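Local coordinates for ABC transporter ATP-binding/permease protein Rv1747 (Mycobacterium tuberculosis, PDB 6CCD), which takes part in moving an unidentified substrate across the membrane at the cost of ATP, and is represented here by its first FHA domain, a phosphothreonine-binding module, at residues R57-D62 against V76-Y82; A6-L10 against F53-W58. The contacts are given in a common frame with arbitrary orientation. Residue numbers count along the deposited sequence, not the author numbering.

Contact 1: R57-D62 against V76-Y82; sequences RWVAID and VPVVDIY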
loop_
_atom_site.group_PDB
_atom_site.type_symbol
_atom_site.label_atom_id
_atom_site.label_comp_id
_atom_site.label_asym_id
_atom_site.label_seq_id
_atom_site.Cartn_x
_atom_site.Cartn_y
_atom_site.Cartn_z
ATOM N N ARG A 57 -14.663 -0.797 1.000
ATOM C CA ARG A 57 -13.580 -0.670 0.033
ATOM C C ARG A 57 -12.206 -0.844 0.664
ATOM O O ARG A 57 -12.021 -0.605 1.862
ATOM C CB ARG A 57 -13.634 0.692 -0.658
ATOM C CG ARG A 57 -13.174 1.838 0.237
ATOM C CD ARG A 57 -13.194 3.148 -0.502
ATOM N NE ARG A 57 -14.517 3.393 -1.069
ATOM C CZ ARG A 57 -14.976 4.589 -1.405
ATOM N NH1 ARG A 57 -16.194 4.706 -1.914
ATOM N NH2 ARG A 57 -14.216 5.665 -1.235
ATOM N N TRP A 58 -11.243 -1.249 -0.159
ATOM C CA TRP A 58 -9.852 -1.290 0.252
ATOM C C TRP A 58 -9.279 0.112 0.246
ATOM O O TRP A 58 -9.563 0.890 -0.665
ATOM C CB TRP A 58 -9.030 -2.194 -0.674
ATOM C CG TRP A 58 -9.219 -3.643 -0.387
ATOM C CD1 TRP A 58 -10.018 -4.520 -1.060
ATOM C CD2 TRP A 58 -8.608 -4.388 0.676
ATOM N NE1 TRP A 58 -9.943 -5.771 -0.481
ATOM C CE2 TRP A 58 -9.079 -5.713 0.583
ATOM C CE3 TRP A 58 -7.694 -4.065 1.682
ATOM C CZ2 TRP A 58 -8.673 -6.712 1.459
ATOM C CZ3 TRP A 58 -7.302 -5.053 2.562
ATOM C CH2 TRP A 58 -7.786 -6.365 2.441
ATOM N N VAL A 59 -8.480 0.440 1.261
ATOM C CA VAL A 59 -7.763 1.706 1.268
ATOM C C VAL A 59 -6.292 1.514 1.604
ATOM O O VAL A 59 -5.931 0.607 2.343
ATOM C CB VAL A 59 -8.379 2.715 2.270
ATOM C CG1 VAL A 59 -9.742 3.159 1.789
ATOM C CG2 VAL A 59 -8.466 2.115 3.679
ATOM N N ALA A 60 -5.448 2.371 1.036
ATOM C CA ALA A 60 -4.052 2.475 1.440
ATOM C C ALA A 60 -3.883 3.751 2.243
ATOM O O ALA A 60 -4.159 4.832 1.742
ATOM C CB ALA A 60 -3.123 2.486 0.233
ATOM N N ILE A 61 -3.421 3.607 3.477
ATOM C CA ILE A 61 -3.323 4.712 4.432
ATOM C C ILE A 61 -1.879 5.035 4.778
ATOM O O ILE A 61 -1.122 4.153 5.174
ATOM C CB ILE A 61 -4.071 4.376 5.743
ATOM C CG1 ILE A 61 -5.549 4.096 5.459
ATOM C CG2 ILE A 61 -3.891 5.509 6.769
ATOM C CD1 ILE A 61 -6.253 3.318 6.565
ATOM N N ASP A 62 -1.494 6.295 4.610
ATOM C CA ASP A 62 -0.192 6.789 5.068
ATOM C C ASP A 62 -0.149 6.748 6.591
ATOM O O ASP A 62 -0.927 7.447 7.249
ATOM C CB ASP A 62 0.037 8.229 4.566
ATOM C CG ASP A 62 1.435 8.765 4.886
ATOM O OD1 ASP A 62 2.220 8.088 5.594
ATOM O OD2 ASP A 62 1.748 9.890 4.429
ATOM N N VAL A 76 -0.832 12.349 -0.799
ATOM C CA VAL A 76 -2.141 12.164 -0.167
ATOM C C VAL A 76 -2.048 11.326 1.109
ATOM O O VAL A 76 -1.119 10.506 1.254
ATOM C CB VAL A 76 -3.126 11.495 -1.137
ATOM C CG1 VAL A 76 -3.405 12.405 -2.324
ATOM C CG2 VAL A 76 -2.579 10.157 -1.609
ATOM N N PRO A 77 -2.997 11.528 2.047
ATOM C CA PRO A 77 -2.980 10.707 3.268
ATOM C C PRO A 77 -3.618 9.346 3.075
ATOM O O PRO A 77 -3.395 8.442 3.875
ATOM C CB PRO A 77 -3.800 11.535 4.271
ATOM C CG PRO A 77 -4.745 12.330 3.416
ATOM C CD PRO A 77 -4.006 12.608 2.116
ATOM N N VAL A 78 -4.424 9.203 2.038
ATOM C CA VAL A 78 -5.120 7.938 1.830
ATOM C C VAL A 78 -5.397 7.762 0.341
ATOM O O VAL A 78 -5.605 8.747 -0.382
ATOM C CB VAL A 78 -6.446 7.867 2.662
ATOM C CG1 VAL A 78 -7.439 8.936 2.229
ATOM C CG2 VAL A 78 -7.073 6.485 2.570
ATOM N N VAL A 79 -5.350 6.518 -0.127
ATOM C CA VAL A 79 -5.781 6.220 -1.492
ATOM C C VAL A 79 -6.910 5.198 -1.457
ATOM O O VAL A 79 -6.778 4.142 -0.832
ATOM C CB VAL A 79 -4.615 5.691 -2.370
ATOM C CG1 VAL A 79 -5.135 5.118 -3.686
ATOM C CG2 VAL A 79 -3.597 6.795 -2.624
ATOM N N ASP A 80 -8.025 5.521 -2.109
ATOM C CA ASP A 80 -9.134 4.580 -2.225
ATOM C C ASP A 80 -8.863 3.640 -3.406
ATOM O O ASP A 80 -8.548 4.080 -4.513
ATOM C CB ASP A 80 -10.478 5.310 -2.397
ATOM C CG ASP A 80 -10.858 6.149 -1.174
ATOM O OD1 ASP A 80 -11.096 5.581 -0.084
ATOM O OD2 ASP A 80 -10.925 7.389 -1.302
ATOM N N ILE A 81 -8.965 2.341 -3.150
ATOM C CA ILE A 81 -8.707 1.322 -4.160
ATOM C C ILE A 81 -10.000 0.618 -4.584
ATOM O O ILE A 81 -10.434 -0.335 -3.934
ATOM C CB ILE A 81 -7.719 0.269 -3.621
ATOM C CG1 ILE A 81 -6.518 0.958 -2.960
ATOM C CG2 ILE A 81 -7.307 -0.695 -4.725
ATOM C CD1 ILE A 81 -5.689 0.028 -2.058
ATOM N N TYR A 82 -10.603 1.070 -5.675
ATOM C CA TYR A 82 -11.887 0.521 -6.125
ATOM C C TYR A 82 -11.725 -0.729 -6.982
ATOM O O TYR A 82 -12.428 -1.721 -6.791
ATOM C CB TYR A 82 -12.665 1.573 -6.913
ATOM C CG TYR A 82 -12.925 2.827 -6.126
ATOM C CD1 TYR A 82 -14.023 2.923 -5.290
ATOM C CD2 TYR A 82 -12.060 3.908 -6.205
ATOM C CE1 TYR A 82 -14.263 4.067 -4.561
ATOM C CE2 TYR A 82 -12.289 5.055 -5.478
ATOM C CZ TYR A 82 -13.391 5.129 -4.657
ATOM O OH TYR A 82 -13.621 6.277 -3.930
HETATM O O HOH W 1 -11.948 -2.189 -2.826
HETATM O O HOH W 2 1.386 11.162 2.159
#
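Two neighbouring antiparallel strands of a β-sandwich meet here: 57-62 pairs with 78-81, an edge strand of the mixed sheet, the short axes approaching to 4.7 Å at 165°. Between Ala60 and Val79 the bonding is reciprocal, Ala60 N to Val79 O at 2.9 Å and Val79 N to Ala60 O at 2.8 Å. One bond lies beyond it on each side, from Asp62 N to Pro77 O (3.0 Å) and from Ile81 N to Trp58 O (2.9 Å). The return bond from Trp58 is replaced by a water, which accepts from Trp58 N at 2.9 Å and donates to Ile81 O at 2.6 Å, because the backbones spread apart toward this end.

Side chains alternate between two faces. Trp58, Ala60, Val79 and Ile81 point into the sandwich, where Ala60 CB lies 4.2 Å from Ile81 CD1 and both residues pack on Phe99 of the opposing sheet. On the outer face Val78 CG2 fits between Val59 CB and Ile61 CG1, 4.0 Å from each. Farther along that face, Arg57 NH2 makes a salt bridge to Asp80 OD1, weak at 3.3 Å, and the Tyr82 hydroxyl sits over one face of the guanidinium. Asp62, by contrast, leads out of the strand, and its OD1 hydrogen-bonds Ser65. One side buried and apolar, the other mixed, is the pattern of an edge strand pair in the FHA β-sandwich; Asp62 opens onto one of the loops that in FHA domains frame the phosphothreonine site.

Contact 2: A6-L10 against F53-W58; sequences APPVL and FDQGRW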
loop_
_atom_site.group_PDB
_atom_site.type_symbol
_atom_site.label_atom_id
_atom_site.label_comp_id
_atom_site.label_asym_id
_atom_site.label_seq_id
_atom_site.Cartn_x
_atom_site.Cartn_y
_atom_site.Cartn_z
ATOM N N ALA A 6 -17.272 -12.642 1.026
ATOM C CA ALA A 6 -17.913 -11.567 0.279
ATOM C C ALA A 6 -16.945 -10.437 -0.098
ATOM O O ALA A 6 -16.887 -10.063 -1.267
ATOM C CB ALA A 6 -19.110 -11.009 1.070
ATOM N N PRO A 7 -16.196 -9.866 0.875
ATOM C CA PRO A 7 -15.327 -8.782 0.405
ATOM C C PRO A 7 -14.219 -9.333 -0.480
ATOM O O PRO A 7 -13.704 -10.416 -0.218
ATOM C CB PRO A 7 -14.753 -8.184 1.698
ATOM C CG PRO A 7 -15.542 -8.804 2.816
ATOM C CD PRO A 7 -15.974 -10.140 2.302
ATOM N N PRO A 8 -13.870 -8.602 -1.539
ATOM C CA PRO A 8 -12.823 -9.052 -2.455
ATOM C C PRO A 8 -11.473 -9.014 -1.766
ATOM O O PRO A 8 -11.280 -8.239 -0.831
ATOM C CB PRO A 8 -12.889 -8.037 -3.586
ATOM C CG PRO A 8 -13.393 -6.770 -2.892
ATOM C CD PRO A 8 -14.370 -7.256 -1.862
ATOM N N VAL A 9 -10.556 -9.861 -2.209
ATOM C CA VAL A 9 -9.195 -9.828 -1.702
ATOM C C VAL A 9 -8.430 -8.688 -2.372
ATOM O O VAL A 9 -8.836 -8.177 -3.421
ATOM C CB VAL A 9 -8.460 -11.168 -1.960
ATOM C CG1 VAL A 9 -9.157 -12.301 -1.219
ATOM C CG2 VAL A 9 -8.394 -11.454 -3.454
ATOM N N LEU A 10 -7.320 -8.298 -1.761
ATOM C CA LEU A 10 -6.443 -7.292 -2.330
ATOM C C LEU A 10 -5.094 -7.903 -2.653
ATOM O O LEU A 10 -4.435 -8.464 -1.777
ATOM C CB LEU A 10 -6.255 -6.122 -1.363
ATOM C CG LEU A 10 -5.279 -5.062 -1.864
ATOM C CD1 LEU A 10 -5.878 -4.263 -3.015
ATOM C CD2 LEU A 10 -4.840 -4.163 -0.710
ATOM N N PHE A 53 -9.541 -3.048 4.637
ATOM C CA PHE A 53 -10.863 -2.992 4.023
ATOM C C PHE A 53 -11.805 -2.301 4.997
ATOM O O PHE A 53 -12.034 -2.790 6.102
ATOM C CB PHE A 53 -11.364 -4.398 3.679
ATOM C CG PHE A 53 -12.615 -4.410 2.846
ATOM C CD1 PHE A 53 -12.548 -4.260 1.474
ATOM C CD2 PHE A 53 -13.857 -4.573 3.443
ATOM C CE1 PHE A 53 -13.698 -4.261 0.701
ATOM C CE2 PHE A 53 -15.006 -4.572 2.678
ATOM C CZ PHE A 53 -14.925 -4.419 1.309
ATOM N N ASP A 54 -12.345 -1.162 4.588
ATOM C CA ASP A 54 -13.123 -0.328 5.491
ATOM C C ASP A 54 -14.277 0.348 4.750
ATOM O O ASP A 54 -14.079 0.941 3.684
ATOM C CB ASP A 54 -12.225 0.730 6.142
ATOM C CG ASP A 54 -12.955 1.534 7.208
ATOM O OD1 ASP A 54 -13.619 0.919 8.067
ATOM O OD2 ASP A 54 -12.873 2.774 7.181
ATOM N N GLN A 55 -15.476 0.252 5.319
ATOM C CA GLN A 55 -16.649 0.866 4.711
ATOM C C GLN A 55 -16.761 0.471 3.245
ATOM O O GLN A 55 -16.887 1.321 2.355
ATOM C CB GLN A 55 -16.587 2.388 4.872
ATOM C CG GLN A 55 -16.611 2.822 6.347
ATOM C CD GLN A 55 -16.355 4.318 6.539
ATOM O OE1 GLN A 55 -17.232 5.141 6.297
ATOM N NE2 GLN A 55 -15.144 4.668 6.976
ATOM N N GLY A 56 -16.642 -0.830 2.993
ATOM C CA GLY A 56 -16.926 -1.374 1.681
ATOM C C GLY A 56 -15.844 -1.279 0.624
ATOM O O GLY A 56 -16.077 -1.655 -0.524
ATOM N N ARG A 57 -14.663 -0.797 1.000
ATOM C CA ARG A 57 -13.580 -0.670 0.033
ATOM C C ARG A 57 -12.206 -0.844 0.664
ATOM O O ARG A 57 -12.021 -0.605 1.862
ATOM C CB ARG A 57 -13.634 0.692 -0.658
ATOM C CG ARG A 57 -13.174 1.838 0.237
ATOM C CD ARG A 57 -13.194 3.148 -0.502
ATOM N NE ARG A 57 -14.517 3.393 -1.069
ATOM C CZ ARG A 57 -14.976 4.589 -1.405
ATOM N NH1 ARG A 57 -16.194 4.706 -1.914
ATOM N NH2 ARG A 57 -14.216 5.665 -1.235
ATOM N N TRP A 58 -11.243 -1.249 -0.159
ATOM C CA TRP A 58 -9.852 -1.290 0.252
ATOM C C TRP A 58 -9.279 0.112 0.246
ATOM O O TRP A 58 -9.563 0.890 -0.665
ATOM C CB TRP A 58 -9.030 -2.194 -0.674
ATOM C CG TRP A 58 -9.219 -3.643 -0.387
ATOM C CD1 TRP A 58 -10.018 -4.520 -1.060
ATOM C CD2 TRP A 58 -8.608 -4.388 0.676
ATOM N NE1 TRP A 58 -9.943 -5.771 -0.481
ATOM C CE2 TRP A 58 -9.079 -5.713 0.583
ATOM C CE3 TRP A 58 -7.694 -4.065 1.682
ATOM C CZ2 TRP A 58 -8.673 -6.712 1.459
ATOM C CZ3 TRP A 58 -7.302 -5.053 2.562
ATOM C CH2 TRP A 58 -7.786 -6.365 2.441
#
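Pro7 sets its CB over one face of Phe53: this atom stands 3.8 Å from Phe53 CE2 and 3.9 Å from the ring centroid, only 19° off the normal, a CH-pi contact. The next proline continues along the same ring, with Pro8 CD 4.0 Å from Phe53 CE1. Its carbonyl turns toward Trp58 instead, and the indole NE1 donates to Pro8 O at 2.8 Å and 163°, close to the indole plane. The indole N-H of this buried tryptophan thus finds its acceptor on the backbone of the N-terminal segment. Leu10 closes the row, its CB 3.5 Å from Trp58 CE2 and 3.6 Å from the centroid of the six-membered ring, again over the face.

Both aromatic rings rise from one two-residue β hairpin. Its type I' turn runs from Asp54 to Arg57, with Gln55 and Gly56 at positive phi, and is closed by Asp54 N to Arg57 O (2.8 Å) and the longer Arg57 N to Asp54 O (3.3 Å). Phe53 and Trp58 meet edge-to-face across it, while Leu10 also packs on Phe99 and Pro8 on Val101. An extended, proline-rich lead-in thus lies over the aromatic pair flanking the turn of a hairpin, at the end of the FHA sandwich where the chain termini come together, away from the loops that typically read phosphothreonine.

Overall arrangement
From the N terminus, the lead-in 6-10 meets the hairpin 53-58, so contact 2 closes a loop of 42 residues that holds strands 17-21, 27-30 and 37-38. Contact 1 then closes a shorter one, 57-62 to 76-82, through strands 69-71 and 74-75. The loops neither nest nor cross; they follow each other, the contacts overlapping at Arg57 and Trp58. Trp58 serves both, its indole in contact 2, its backbone and CB in contact 1. The contact centres lie about 11 Å apart, and Ile81 CG2 touches Leu10 CD1 at 4.2 Å. Contact 1 builds one edge of the mixed sheet, whereas contact 2 joins that sheet to the start of the six-stranded one.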